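PDB 5W93: breast cancer anti-estrogen resistance protein 1 from Mus musculus, which acts as a docking protein that coordinates tyrosine kinase signalling in cell adhesion and has been implicated in inducing cell migration and cell branching. Local coordinates for residues A[76-81]-A[128-133]; A[34-39]-A[112-117]; A[23-28]-A[122-127]. The protein carries 2 engineered substitutions. One frame throughout, in Å; residues are numbered along the deposited sequence.

Contact 1 (A[76-81]-A[128-133])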
ATOM      1  N   ARG A  76     -14.584  -8.965  -9.107  1.00 24.89           N
ATOM      2  CA  ARG A  76     -13.415  -8.721  -9.940  1.00 29.34           C
ATOM      3  C   ARG A  76     -13.180  -7.229 -10.121  1.00 28.16           C
ATOM      4  O   ARG A  76     -12.045  -6.759 -10.069  1.00 27.04           O
ATOM      5  CB  ARG A  76     -13.565  -9.396 -11.307  1.00 30.18           C
ATOM      6  CG  ARG A  76     -13.406 -10.926 -11.283  1.00 29.63           C
ATOM      7  CD  ARG A  76     -13.545 -11.523 -12.678  1.00 36.25           C
ATOM      8  NE  ARG A  76     -12.308 -11.437 -13.449  1.00 37.44           N
ATOM      9  CZ  ARG A  76     -11.345 -12.357 -13.438  1.00 41.76           C
ATOM     10  NH1 ARG A  76     -11.464 -13.456 -12.682  1.00 33.12           N
ATOM     11  NH2 ARG A  76     -10.257 -12.179 -14.180  1.00 29.92           N
ATOM     12  N   SER A  77     -14.270  -6.501 -10.334  1.00 26.46           N
ATOM     13  CA  SER A  77     -14.236  -5.056 -10.550  1.00 30.46           C
ATOM     14  C   SER A  77     -13.703  -4.274  -9.371  1.00 28.94           C
ATOM     15  O   SER A  77     -12.799  -3.443  -9.522  1.00 27.72           O
ATOM     16  CB  SER A  77     -15.638  -4.537 -10.881  1.00 29.38           C
ATOM     17  OG  SER A  77     -15.903  -4.734 -12.250  1.00 44.46           O
ATOM     18  N   GLN A  78     -14.295  -4.510  -8.209  1.00 24.94           N
ATOM     19  CA  GLN A  78     -13.860  -3.844  -6.993  1.00 27.25           C
ATOM     20  C   GLN A  78     -12.400  -4.158  -6.650  1.00 24.93           C
ATOM     21  O   GLN A  78     -11.628  -3.253  -6.369  1.00 25.31           O
ATOM     22  CB  GLN A  78     -14.767  -4.232  -5.828  1.00 29.02           C
ATOM     23  CG  GLN A  78     -16.175  -3.636  -5.897  1.00 38.06           C
ATOM     24  CD  GLN A  78     -16.212  -2.196  -5.428  1.00 48.51           C
ATOM     25  OE1 GLN A  78     -15.363  -1.766  -4.643  1.00 41.80           O
ATOM     26  NE2 GLN A  78     -17.193  -1.437  -5.912  1.00 48.64           N
ATOM     27  N   VAL A  79     -12.009  -5.432  -6.656  1.00 21.24           N
ATOM     28  CA  VAL A  79     -10.664  -5.754  -6.194  1.00 19.25           C
ATOM     29  C   VAL A  79      -9.636  -5.253  -7.210  1.00 22.23           C
ATOM     30  O   VAL A  79      -8.578  -4.754  -6.834  1.00 23.25           O
ATOM     31  CB  VAL A  79     -10.492  -7.275  -5.906  1.00 27.46           C
ATOM     32  CG1 VAL A  79     -11.481  -7.717  -4.826  1.00 22.83           C
ATOM     33  CG2 VAL A  79     -10.751  -8.074  -7.131  1.00 42.22           C
ATOM     34  N   THR A  80      -9.954  -5.327  -8.498  1.00 24.01           N
ATOM     35  CA  THR A  80      -9.041  -4.763  -9.499  1.00 24.83           C
ATOM     36  C   THR A  80      -8.915  -3.227  -9.342  1.00 26.49           C
ATOM     37  O   THR A  80      -7.826  -2.670  -9.480  1.00 24.76           O
ATOM     38  CB  THR A  80      -9.496  -5.123 -10.932  1.00 29.91           C
ATOM     39  OG1 THR A  80      -9.337  -6.534 -11.128  1.00 31.58           O
ATOM     40  CG2 THR A  80      -8.672  -4.380 -11.982  1.00 30.31           C
ATOM     41  N   HIS A  81     -10.015  -2.548  -9.032  1.00 30.93           N
ATOM     42  CA  HIS A  81      -9.943  -1.124  -8.691  1.00 28.73           C
ATOM     43  C   HIS A  81      -8.923  -0.851  -7.580  1.00 22.63           C
ATOM     44  O   HIS A  81      -8.038  -0.023  -7.731  1.00 24.10           O
ATOM     45  CB  HIS A  81     -11.306  -0.579  -8.239  1.00 30.80           C
ATOM     46  CG  HIS A  81     -11.217   0.784  -7.623  1.00 30.69           C
ATOM     47  ND1 HIS A  81     -11.178   1.942  -8.374  1.00 30.98           N
ATOM     48  CD2 HIS A  81     -11.118   1.181  -6.328  1.00 35.07           C
ATOM     49  CE1 HIS A  81     -11.074   2.986  -7.574  1.00 32.63           C
ATOM     50  NE2 HIS A  81     -11.035   2.552  -6.324  1.00 33.91           N
ATOM     51  N   ARG A 128      -9.633  -3.269   2.665  1.00 21.48           N
ATOM     52  CA  ARG A 128      -9.961  -4.327   3.621  1.00 24.96           C
ATOM     53  C   ARG A 128     -11.441  -4.281   4.014  1.00 31.30           C
ATOM     54  O   ARG A 128     -12.100  -5.316   4.096  1.00 24.25           O
ATOM     55  CB  ARG A 128      -9.077  -4.217   4.863  1.00 28.70           C
ATOM     56  CG  ARG A 128      -9.178  -5.445   5.768  1.00 47.51           C
ATOM     57  CD  ARG A 128      -9.361  -5.082   7.227  1.00 57.18           C
ATOM     58  NE  ARG A 128     -10.753  -4.820   7.574  1.00 67.71           N
ATOM     59  CZ  ARG A 128     -11.263  -3.608   7.766  1.00 71.17           C
ATOM     60  NH1 ARG A 128     -10.493  -2.533   7.641  1.00 71.70           N
ATOM     61  NH2 ARG A 128     -12.546  -3.471   8.084  1.00 69.55           N
ATOM     62  N   ARG A 129     -11.964  -3.078   4.242  1.00 28.06           N
ATOM     63  CA  ARG A 129     -13.384  -2.922   4.568  1.00 27.94           C
ATOM     64  C   ARG A 129     -14.275  -3.501   3.462  1.00 26.17           C
ATOM     65  O   ARG A 129     -15.218  -4.249   3.721  1.00 27.87           O
ATOM     66  CB  ARG A 129     -13.725  -1.449   4.807  1.00 27.39           C
ATOM     67  CG  ARG A 129     -14.977  -1.252   5.676  1.00 39.90           C
ATOM     68  CD  ARG A 129     -15.345   0.213   5.845  1.00 54.73           C
ATOM     69  NE  ARG A 129     -16.445   0.573   4.960  1.00 66.12           N
ATOM     70  CZ  ARG A 129     -16.292   1.120   3.759  1.00 70.43           C
ATOM     71  NH1 ARG A 129     -15.081   1.388   3.299  1.00 72.71           N
ATOM     72  NH2 ARG A 129     -17.355   1.402   3.020  1.00 75.81           N
ATOM     73  N   VAL A 130     -13.967  -3.158   2.224  1.00 27.21           N
ATOM     74  CA  VAL A 130     -14.703  -3.666   1.075  1.00 26.90           C
ATOM     75  C   VAL A 130     -14.636  -5.201   0.928  1.00 27.18           C
ATOM     76  O   VAL A 130     -15.642  -5.842   0.597  1.00 27.08           O
ATOM     77  CB  VAL A 130     -14.181  -2.983  -0.207  1.00 27.66           C
ATOM     78  CG1 VAL A 130     -14.623  -3.725  -1.447  1.00 29.21           C
ATOM     79  CG2 VAL A 130     -14.642  -1.513  -0.230  1.00 28.48           C
ATOM     80  N   LEU A 131     -13.467  -5.797   1.163  1.00 25.34           N
ATOM     81  CA  LEU A 131     -13.373  -7.266   1.181  1.00 27.71           C
ATOM     82  C   LEU A 131     -14.333  -7.882   2.193  1.00 27.60           C
ATOM     83  O   LEU A 131     -14.956  -8.902   1.923  1.00 30.01           O
ATOM     84  CB  LEU A 131     -11.955  -7.731   1.506  1.00 26.19           C
ATOM     85  CG  LEU A 131     -10.866  -7.492   0.470  1.00 31.11           C
ATOM     86  CD1 LEU A 131      -9.522  -7.952   1.027  1.00 25.25           C
ATOM     87  CD2 LEU A 131     -11.223  -8.242  -0.807  1.00 30.94           C
ATOM     88  N   GLY A 132     -14.440  -7.266   3.365  1.00 30.19           N
ATOM     89  CA  GLY A 132     -15.323  -7.780   4.400  1.00 32.41           C
ATOM     90  C   GLY A 132     -16.774  -7.681   3.968  1.00 33.45           C
ATOM     91  O   GLY A 132     -17.583  -8.558   4.264  1.00 33.72           O
ATOM     92  N   GLN A 133     -17.091  -6.595   3.265  1.00 30.37           N
ATOM     93  CA  GLN A 133     -18.423  -6.350   2.710  1.00 33.72           C
ATOM     94  C   GLN A 133     -18.753  -7.296   1.569  1.00 33.69           C
ATOM     95  O   GLN A 133     -19.907  -7.707   1.387  1.00 33.48           O
ATOM     96  CB  GLN A 133     -18.535  -4.909   2.194  1.00 28.79           C
ATOM     97  CG  GLN A 133     -18.813  -3.871   3.250  1.00 44.75           C
ATOM     98  CD  GLN A 133     -18.999  -2.491   2.634  1.00 52.13           C
ATOM     99  OE1 GLN A 133     -18.620  -2.255   1.480  1.00 51.72           O
ATOM    100  NE2 GLN A 133     -19.593  -1.578   3.394  1.00 52.26           N
TER
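Two antiparallel helical turns face each other here, with Gln78 opposite Val130 and Val79 opposite Leu131, the CA atoms of Val79 and Leu131 lying 8.0 Å apart. Each pair of side chains crosses at about a right angle. The chain of Gln78 bends at its second torsion (chi2 -80°), which carries the amide over toward the other helix, where OE1 rests 3.8 Å from Val130 CG1. This is a van der Waals contact of a polar atom with a methyl, made at the exposed margin of the interface. Deeper in, CG1 of Val79 meets CD2 of Leu131 at 4.1 Å. The Val79–Leu131 pair lies inside an up-and-down four-helix bundle, the fold of this FAT-like C-terminal domain. Both apolar residues also touch Leu66 of helix 42-69, and Leu131 reaches Ala18 of helix 5-37, so the pair belongs to a core shared by all four helices. On helix 73-102, Arg76 O takes two donors from opposite faces of its carbonyl plane, Thr80 N and, at 2.9 Å, Thr80 OG1. The NH1 of Arg76 donates to Arg68 O and Ala70 O, tying this helix to the end of the preceding one.

Contact 2 (A[34-39]-A[112-117])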
ATOM      1  N   THR A  34       6.704   8.630  12.201  1.00 26.27           N
ATOM      2  CA  THR A  34       7.568   8.984  13.330  1.00 28.16           C
ATOM      3  C   THR A  34       8.931   9.502  12.862  1.00 27.20           C
ATOM      4  O   THR A  34       9.466  10.473  13.417  1.00 30.32           O
ATOM      5  CB  THR A  34       7.764   7.780  14.273  1.00 26.46           C
ATOM      6  OG1 THR A  34       6.549   7.557  15.002  1.00 29.61           O
ATOM      7  CG2 THR A  34       8.921   8.016  15.261  1.00 28.00           C
ATOM      8  N   ALA A  35       9.481   8.854  11.841  1.00 24.62           N
ATOM      9  CA  ALA A  35      10.714   9.300  11.197  1.00 30.60           C
ATOM     10  C   ALA A  35      10.584  10.722  10.676  1.00 30.01           C
ATOM     11  O   ALA A  35      11.492  11.534  10.845  1.00 29.49           O
ATOM     12  CB  ALA A  35      11.093   8.364  10.062  1.00 30.99           C
ATOM     13  N   VAL A  36       9.457  11.032  10.048  1.00 28.12           N
ATOM     14  CA  VAL A  36       9.270  12.369   9.509  1.00 23.60           C
ATOM     15  C   VAL A  36       9.028  13.378  10.635  1.00 28.61           C
ATOM     16  O   VAL A  36       9.519  14.510  10.580  1.00 35.44           O
ATOM     17  CB  VAL A  36       8.125  12.423   8.475  1.00 31.59           C
ATOM     18  CG1 VAL A  36       7.862  13.863   8.045  1.00 37.26           C
ATOM     19  CG2 VAL A  36       8.488  11.577   7.242  1.00 33.36           C
ATOM     20  N   ALA A  37       8.325  12.955  11.680  1.00 26.11           N
ATOM     21  CA  ALA A  37       7.977  13.854  12.777  1.00 30.15           C
ATOM     22  C   ALA A  37       9.174  14.173  13.682  1.00 26.83           C
ATOM     23  O   ALA A  37       9.121  15.117  14.462  1.00 33.37           O
ATOM     24  CB  ALA A  37       6.830  13.260  13.607  1.00 30.47           C
ATOM     25  N   THR A  38      10.240  13.380  13.600  1.00 28.24           N
ATOM     26  CA  THR A  38      11.440  13.665  14.380  1.00 29.04           C
ATOM     27  C   THR A  38      12.547  14.161  13.452  1.00 32.45           C
ATOM     28  O   THR A  38      13.738  14.080  13.767  1.00 34.02           O
ATOM     29  CB  THR A  38      11.915  12.436  15.191  1.00 32.98           C
ATOM     30  OG1 THR A  38      12.117  11.321  14.314  1.00 26.97           O
ATOM     31  CG2 THR A  38      10.864  12.060  16.231  1.00 28.05           C
ATOM     32  N   ASN A  39      12.122  14.680  12.305  1.00 32.40           N
ATOM     33  CA  ASN A  39      13.012  15.293  11.321  1.00 36.72           C
ATOM     34  C   ASN A  39      14.203  14.439  10.931  1.00 34.02           C
ATOM     35  O   ASN A  39      15.319  14.945  10.818  1.00 31.33           O
ATOM     36  CB  ASN A  39      13.499  16.641  11.845  1.00 37.73           C
ATOM     37  CG  ASN A  39      12.368  17.627  12.003  1.00 49.71           C
ATOM     38  OD1 ASN A  39      11.868  18.160  11.019  1.00 58.43           O
ATOM     39  ND2 ASN A  39      11.935  17.852  13.239  1.00 46.25           N
ATOM     40  N   ASP A 112       4.343  16.475   1.023  1.00 31.87           N
ATOM     41  CA  ASP A 112       3.840  15.756  -0.145  1.00 32.04           C
ATOM     42  C   ASP A 112       3.999  14.236   0.022  1.00 30.26           C
ATOM     43  O   ASP A 112       3.074  13.466  -0.220  1.00 30.92           O
ATOM     44  CB  ASP A 112       4.576  16.195  -1.403  1.00 30.74           C
ATOM     45  CG  ASP A 112       4.128  17.560  -1.917  1.00 50.12           C
ATOM     46  OD1 ASP A 112       3.160  18.145  -1.376  1.00 44.18           O
ATOM     47  OD2 ASP A 112       4.754  18.027  -2.893  1.00 52.56           O
ATOM     48  N   MET A 113       5.190  13.828   0.434  1.00 27.96           N
ATOM     49  CA  MET A 113       5.490  12.420   0.693  1.00 26.20           C
ATOM     50  C   MET A 113       4.567  11.883   1.796  1.00 26.91           C
ATOM     51  O   MET A 113       3.910  10.860   1.629  1.00 25.23           O
ATOM     52  CB  MET A 113       6.971  12.277   1.066  1.00 27.92           C
ATOM     53  CG  MET A 113       7.462  10.855   1.356  1.00 27.59           C
ATOM     54  SD  MET A 113       9.200  10.847   1.863  1.00 27.70           S
ATOM     55  CE  MET A 113       9.147  11.813   3.369  1.00 28.10           C
ATOM     56  N   VAL A 114       4.504  12.599   2.916  1.00 29.99           N
ATOM     57  CA  VAL A 114       3.620  12.235   4.017  1.00 30.76           C
ATOM     58  C   VAL A 114       2.148  12.075   3.585  1.00 35.31           C
ATOM     59  O   VAL A 114       1.443  11.167   4.063  1.00 27.06           O
ATOM     60  CB  VAL A 114       3.719  13.283   5.149  1.00 35.46           C
ATOM     61  CG1 VAL A 114       2.541  13.181   6.111  1.00 35.77           C
ATOM     62  CG2 VAL A 114       5.040  13.130   5.876  1.00 36.69           C
ATOM     63  N   ASP A 115       1.703  12.941   2.678  1.00 32.48           N
ATOM     64  CA  ASP A 115       0.328  12.908   2.181  1.00 30.91           C
ATOM     65  C   ASP A 115       0.050  11.652   1.352  1.00 26.84           C
ATOM     66  O   ASP A 115      -1.026  11.063   1.469  1.00 28.47           O
ATOM     67  CB  ASP A 115       0.018  14.149   1.329  1.00 34.61           C
ATOM     68  CG  ASP A 115      -0.130  15.431   2.157  1.00 40.65           C
ATOM     69  OD1 ASP A 115      -0.315  15.356   3.392  1.00 41.78           O
ATOM     70  OD2 ASP A 115      -0.058  16.522   1.555  1.00 45.35           O
ATOM     71  N   ARG A 116       0.994  11.257   0.495  1.00 25.80           N
ATOM     72  CA  ARG A 116       0.802  10.042  -0.304  1.00 24.25           C
ATOM     73  C   ARG A 116       0.747   8.839   0.604  1.00 23.29           C
ATOM     74  O   ARG A 116      -0.040   7.935   0.373  1.00 27.30           O
ATOM     75  CB  ARG A 116       1.908   9.819  -1.337  1.00 23.36           C
ATOM     76  CG  ARG A 116       2.079  10.934  -2.338  1.00 35.90           C
ATOM     77  CD  ARG A 116       0.857  11.146  -3.234  1.00 35.57           C
ATOM     78  NE  ARG A 116       1.047  12.406  -3.949  1.00 53.07           N
ATOM     79  CZ  ARG A 116       1.634  12.524  -5.138  1.00 51.46           C
ATOM     80  NH1 ARG A 116       2.053  11.451  -5.801  1.00 49.39           N
ATOM     81  NH2 ARG A 116       1.778  13.723  -5.677  1.00 45.83           N
ATOM     82  N   VAL A 117       1.597   8.814   1.625  1.00 27.33           N
ATOM     83  CA  VAL A 117       1.596   7.683   2.555  1.00 24.96           C
ATOM     84  C   VAL A 117       0.298   7.651   3.356  1.00 23.43           C
ATOM     85  O   VAL A 117      -0.278   6.579   3.545  1.00 29.01           O
ATOM     86  CB  VAL A 117       2.813   7.716   3.489  1.00 24.96           C
ATOM     87  CG1 VAL A 117       2.694   6.637   4.570  1.00 23.02           C
ATOM     88  CG2 VAL A 117       4.112   7.534   2.663  1.00 23.21           C
TER
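Val36 stands opposite Val114, their CA atoms 7.9 Å apart, where the last turn of helix 5-37 comes alongside helix 107-135 running the other way. A single residue supplies the whole of the first segment's share: Val36 uses both methyls, CG1 on Val114 and CG2 on Met113 and Val114, which are consecutive in the partner helix. Its CG1, placed opposite the backbone N (chi1 174°), packs against Val114 CG2 at 3.6 Å. The other methyl, CG2, lies 3.9 Å from Met113 CE and 4.0 Å from Val114 CG2, so the one Val114 methyl is met by both branches of Val36. The two valines approach obliquely, whereas Val36 and Met113 slide past each other in opposite directions. Met113 is extended through its first two torsions and turns only at the last (chi3 62°), which leaves its terminal methyl, and not the sulfur, as the atom in contact.

The helix runs one residue past Val36, to Ala37, and then ends. Asn39, at positive phi, is the C-prime residue of a Schellman motif in which Gln40 N bonds to Ala35 O and Asn39 N to Val36 O at 3.1 Å. Thr38 OG1 adds a bond of 2.9 Å to Thr34 O, its oxygen tilted 25° from the carbonyl plane.

Within this four-helix bundle Met113 also touches Phe32 of helix 5-37, Phe45 and Ser49 of helix 42-69, and Thr96 and Thr97 of helix 73-102.

Contact 3 (A[23-28]-A[122-127])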
ATOM      1  N   THR A  23      -1.616  -5.304   9.585  1.00 43.97           N
ATOM      2  CA  THR A  23      -0.841  -5.107  10.814  1.00 42.69           C
ATOM      3  C   THR A  23       0.587  -4.660  10.534  1.00 42.68           C
ATOM      4  O   THR A  23       1.064  -3.671  11.099  1.00 42.90           O
ATOM      5  CB  THR A  23      -0.779  -6.393  11.653  1.00 47.00           C
ATOM      6  OG1 THR A  23      -2.090  -6.725  12.123  1.00 44.75           O
ATOM      7  CG2 THR A  23       0.163  -6.218  12.839  1.00 45.43           C
ATOM      8  N   THR A  24       1.266  -5.414   9.674  1.00 38.25           N
ATOM      9  CA  THR A  24       2.604  -5.076   9.218  1.00 37.82           C
ATOM     10  C   THR A  24       2.621  -3.684   8.570  1.00 33.77           C
ATOM     11  O   THR A  24       3.552  -2.894   8.791  1.00 29.06           O
ATOM     12  CB  THR A  24       3.126  -6.125   8.210  1.00 45.97           C
ATOM     13  OG1 THR A  24       3.318  -7.376   8.877  1.00 53.38           O
ATOM     14  CG2 THR A  24       4.458  -5.692   7.587  1.00 43.39           C
ATOM     15  N   LEU A  25       1.603  -3.388   7.766  1.00 25.73           N
ATOM     16  CA  LEU A  25       1.544  -2.095   7.083  1.00 24.55           C
ATOM     17  C   LEU A  25       1.375  -0.961   8.074  1.00 24.53           C
ATOM     18  O   LEU A  25       2.021   0.080   7.952  1.00 26.18           O
ATOM     19  CB  LEU A  25       0.408  -2.066   6.061  1.00 26.85           C
ATOM     20  CG  LEU A  25       0.231  -0.759   5.284  1.00 26.32           C
ATOM     21  CD1 LEU A  25       1.532  -0.336   4.594  1.00 29.13           C
ATOM     22  CD2 LEU A  25      -0.871  -0.916   4.257  1.00 30.23           C
ATOM     23  N   THR A  26       0.504  -1.161   9.060  1.00 23.07           N
ATOM     24  CA  THR A  26       0.264  -0.143  10.070  1.00 28.29           C
ATOM     25  C   THR A  26       1.534   0.154  10.854  1.00 28.46           C
ATOM     26  O   THR A  26       1.834   1.314  11.124  1.00 26.17           O
ATOM     27  CB  THR A  26      -0.848  -0.563  11.046  1.00 36.34           C
ATOM     28  OG1 THR A  26      -2.013  -0.920  10.299  1.00 35.47           O
ATOM     29  CG2 THR A  26      -1.189   0.590  11.972  1.00 41.54           C
ATOM     30  N   ASP A  27       2.280  -0.892  11.209  1.00 30.71           N
ATOM     31  CA  ASP A  27       3.563  -0.706  11.877  1.00 26.80           C
ATOM     32  C   ASP A  27       4.545   0.058  10.976  1.00 27.61           C
ATOM     33  O   ASP A  27       5.290   0.909  11.454  1.00 27.48           O
ATOM     34  CB  ASP A  27       4.170  -2.046  12.298  1.00 29.86           C
ATOM     35  CG  ASP A  27       3.399  -2.710  13.433  1.00 38.69           C
ATOM     36  OD1 ASP A  27       2.603  -2.013  14.103  1.00 37.69           O
ATOM     37  OD2 ASP A  27       3.595  -3.920  13.655  1.00 43.01           O
ATOM     38  N   ALA A  28       4.548  -0.233   9.676  1.00 25.78           N
ATOM     39  CA  ALA A  28       5.510   0.428   8.774  1.00 24.28           C
ATOM     40  C   ALA A  28       5.140   1.892   8.524  1.00 23.26           C
ATOM     41  O   ALA A  28       6.014   2.767   8.455  1.00 23.16           O
ATOM     42  CB  ALA A  28       5.617  -0.330   7.443  1.00 21.56           C
ATOM     43  N   HIS A 122      -5.180   5.121   4.275  1.00 24.15           N
ATOM     44  CA  HIS A 122      -6.622   5.197   4.137  1.00 24.93           C
ATOM     45  C   HIS A 122      -7.160   4.222   3.083  1.00 24.98           C
ATOM     46  O   HIS A 122      -8.152   3.528   3.316  1.00 24.25           O
ATOM     47  CB  HIS A 122      -7.024   6.635   3.786  1.00 26.96           C
ATOM     48  CG  HIS A 122      -8.208   6.733   2.888  1.00 41.35           C
ATOM     49  ND1 HIS A 122      -9.510   6.611   3.348  1.00 48.15           N
ATOM     50  CD2 HIS A 122      -8.309   6.956   1.554  1.00 36.01           C
ATOM     51  CE1 HIS A 122     -10.345   6.757   2.342  1.00 44.48           C
ATOM     52  NE2 HIS A 122      -9.641   6.967   1.237  1.00 31.43           N
ATOM     53  N   SER A 123      -6.506   4.175   1.925  1.00 23.07           N
ATOM     54  CA  SER A 123      -7.013   3.376   0.817  1.00 22.37           C
ATOM     55  C   SER A 123      -6.885   1.880   1.107  1.00 22.76           C
ATOM     56  O   SER A 123      -7.722   1.088   0.673  1.00 24.97           O
ATOM     57  CB  SER A 123      -6.282   3.727  -0.484  1.00 29.12           C
ATOM     58  OG  SER A 123      -6.588   5.045  -0.912  1.00 28.17           O
ATOM     59  N   THR A 124      -5.850   1.488   1.848  1.00 24.22           N
ATOM     60  CA  THR A 124      -5.678   0.072   2.198  1.00 20.05           C
ATOM     61  C   THR A 124      -6.707  -0.379   3.244  1.00 24.09           C
ATOM     62  O   THR A 124      -7.213  -1.504   3.195  1.00 23.78           O
ATOM     63  CB  THR A 124      -4.244  -0.226   2.721  1.00 24.43           C
ATOM     64  OG1 THR A 124      -3.964   0.563   3.885  1.00 28.62           O
ATOM     65  CG2 THR A 124      -3.187   0.045   1.625  1.00 19.66           C
ATOM     66  N   GLN A 125      -7.009   0.501   4.186  1.00 22.62           N
ATOM     67  CA  GLN A 125      -8.062   0.232   5.160  1.00 28.13           C
ATOM     68  C   GLN A 125      -9.406   0.085   4.467  1.00 27.79           C
ATOM     69  O   GLN A 125     -10.220  -0.755   4.836  1.00 30.37           O
ATOM     70  CB  GLN A 125      -8.147   1.349   6.201  1.00 34.55           C
ATOM     71  CG  GLN A 125      -6.992   1.369   7.168  1.00 44.45           C
ATOM     72  CD  GLN A 125      -6.940   0.118   8.020  1.00 58.66           C
ATOM     73  OE1 GLN A 125      -7.979  -0.434   8.414  1.00 59.09           O
ATOM     74  NE2 GLN A 125      -5.733  -0.343   8.307  1.00 59.08           N
ATOM     75  N   GLN A 126      -9.621   0.925   3.458  1.00 23.75           N
ATOM     76  CA  GLN A 126     -10.842   0.902   2.678  1.00 26.66           C
ATOM     77  C   GLN A 126     -10.949  -0.390   1.861  1.00 33.39           C
ATOM     78  O   GLN A 126     -12.018  -1.000   1.791  1.00 24.77           O
ATOM     79  CB  GLN A 126     -10.878   2.124   1.771  1.00 27.05           C
ATOM     80  CG  GLN A 126     -12.178   2.361   1.110  1.00 34.47           C
ATOM     81  CD  GLN A 126     -12.259   3.761   0.608  1.00 36.35           C
ATOM     82  OE1 GLN A 126     -11.800   4.054  -0.489  1.00 29.58           O
ATOM     83  NE2 GLN A 126     -12.817   4.652   1.419  1.00 41.20           N
ATOM     84  N   PHE A 127      -9.833  -0.804   1.258  1.00 23.68           N
ATOM     85  CA  PHE A 127      -9.752  -2.087   0.555  1.00 22.26           C
ATOM     86  C   PHE A 127     -10.188  -3.236   1.469  1.00 21.37           C
ATOM     87  O   PHE A 127     -11.028  -4.051   1.100  1.00 22.85           O
ATOM     88  CB  PHE A 127      -8.325  -2.327   0.054  1.00 19.75           C
ATOM     89  CG  PHE A 127      -8.122  -3.661  -0.640  1.00 27.02           C
ATOM     90  CD1 PHE A 127      -9.090  -4.186  -1.492  1.00 23.35           C
ATOM     91  CD2 PHE A 127      -6.937  -4.377  -0.451  1.00 31.13           C
ATOM     92  CE1 PHE A 127      -8.886  -5.409  -2.143  1.00 26.05           C
ATOM     93  CE2 PHE A 127      -6.719  -5.600  -1.095  1.00 30.92           C
ATOM     94  CZ  PHE A 127      -7.697  -6.116  -1.945  1.00 28.11           C
TER
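Leu25 runs out extended, CG anti to the backbone N (chi1 179°); with chi2 at 54° it is CD1 that bends off, and CD2 that carries the chain on toward Thr124, which sets OG1 between its own backbone N and carbonyl carbon (chi1 59°). The two side chains meet tip to tip. The helices that bear them, 5-37 and 107-135, are the first and last of an antiparallel four-helix bundle, and the contact lies near its middle. One methyl, CD2 of Leu25, does all the close touching from its side. It sits 3.4 Å from Thr124 OG1 and 3.6 Å from Thr124 CG2, resting against both branches of the fork. The hydroxyl is hydrogen-bonded within its own helix, to Gly121 O and Leu120 O, which is consistent with its lying against a leucine methyl. Leu25 also touches Ser55 and Leu59 of helix 42-69, and Thr124 touches Leu86 of helix 73-102, so four helices converge at this level. Toward the exposed margin, the Gln125 side chain reaches across to Thr26, but the approach is loose, and the Thr26 hydroxyl is engaged with Leu22 O one turn earlier. The amide nitrogen NE2 of Gln125 remains 4.3 Å from Thr26 OG1.

In the fold
From the N terminus, helix 5-37 first supplies residues 23-28 and then 34-39, halves of contacts 3 and 2 that wait for the last helix. The chain turns back through helix 42-69 and enters helix 73-102, where residues 76-81 open contact 1. Helix 107-135 then completes all three: 112-117 closes contact 2, 122-127 closes contact 3 and 128-133 closes contact 1. Contact 2 therefore nests within contact 3, while contact 1 crosses both. Contacts 2 and 3 join the first helix to the last; contact 1 joins the third to the last. Contacts 1 and 2 lie on opposite sides of the chain's centre, their centres about 28 Å apart.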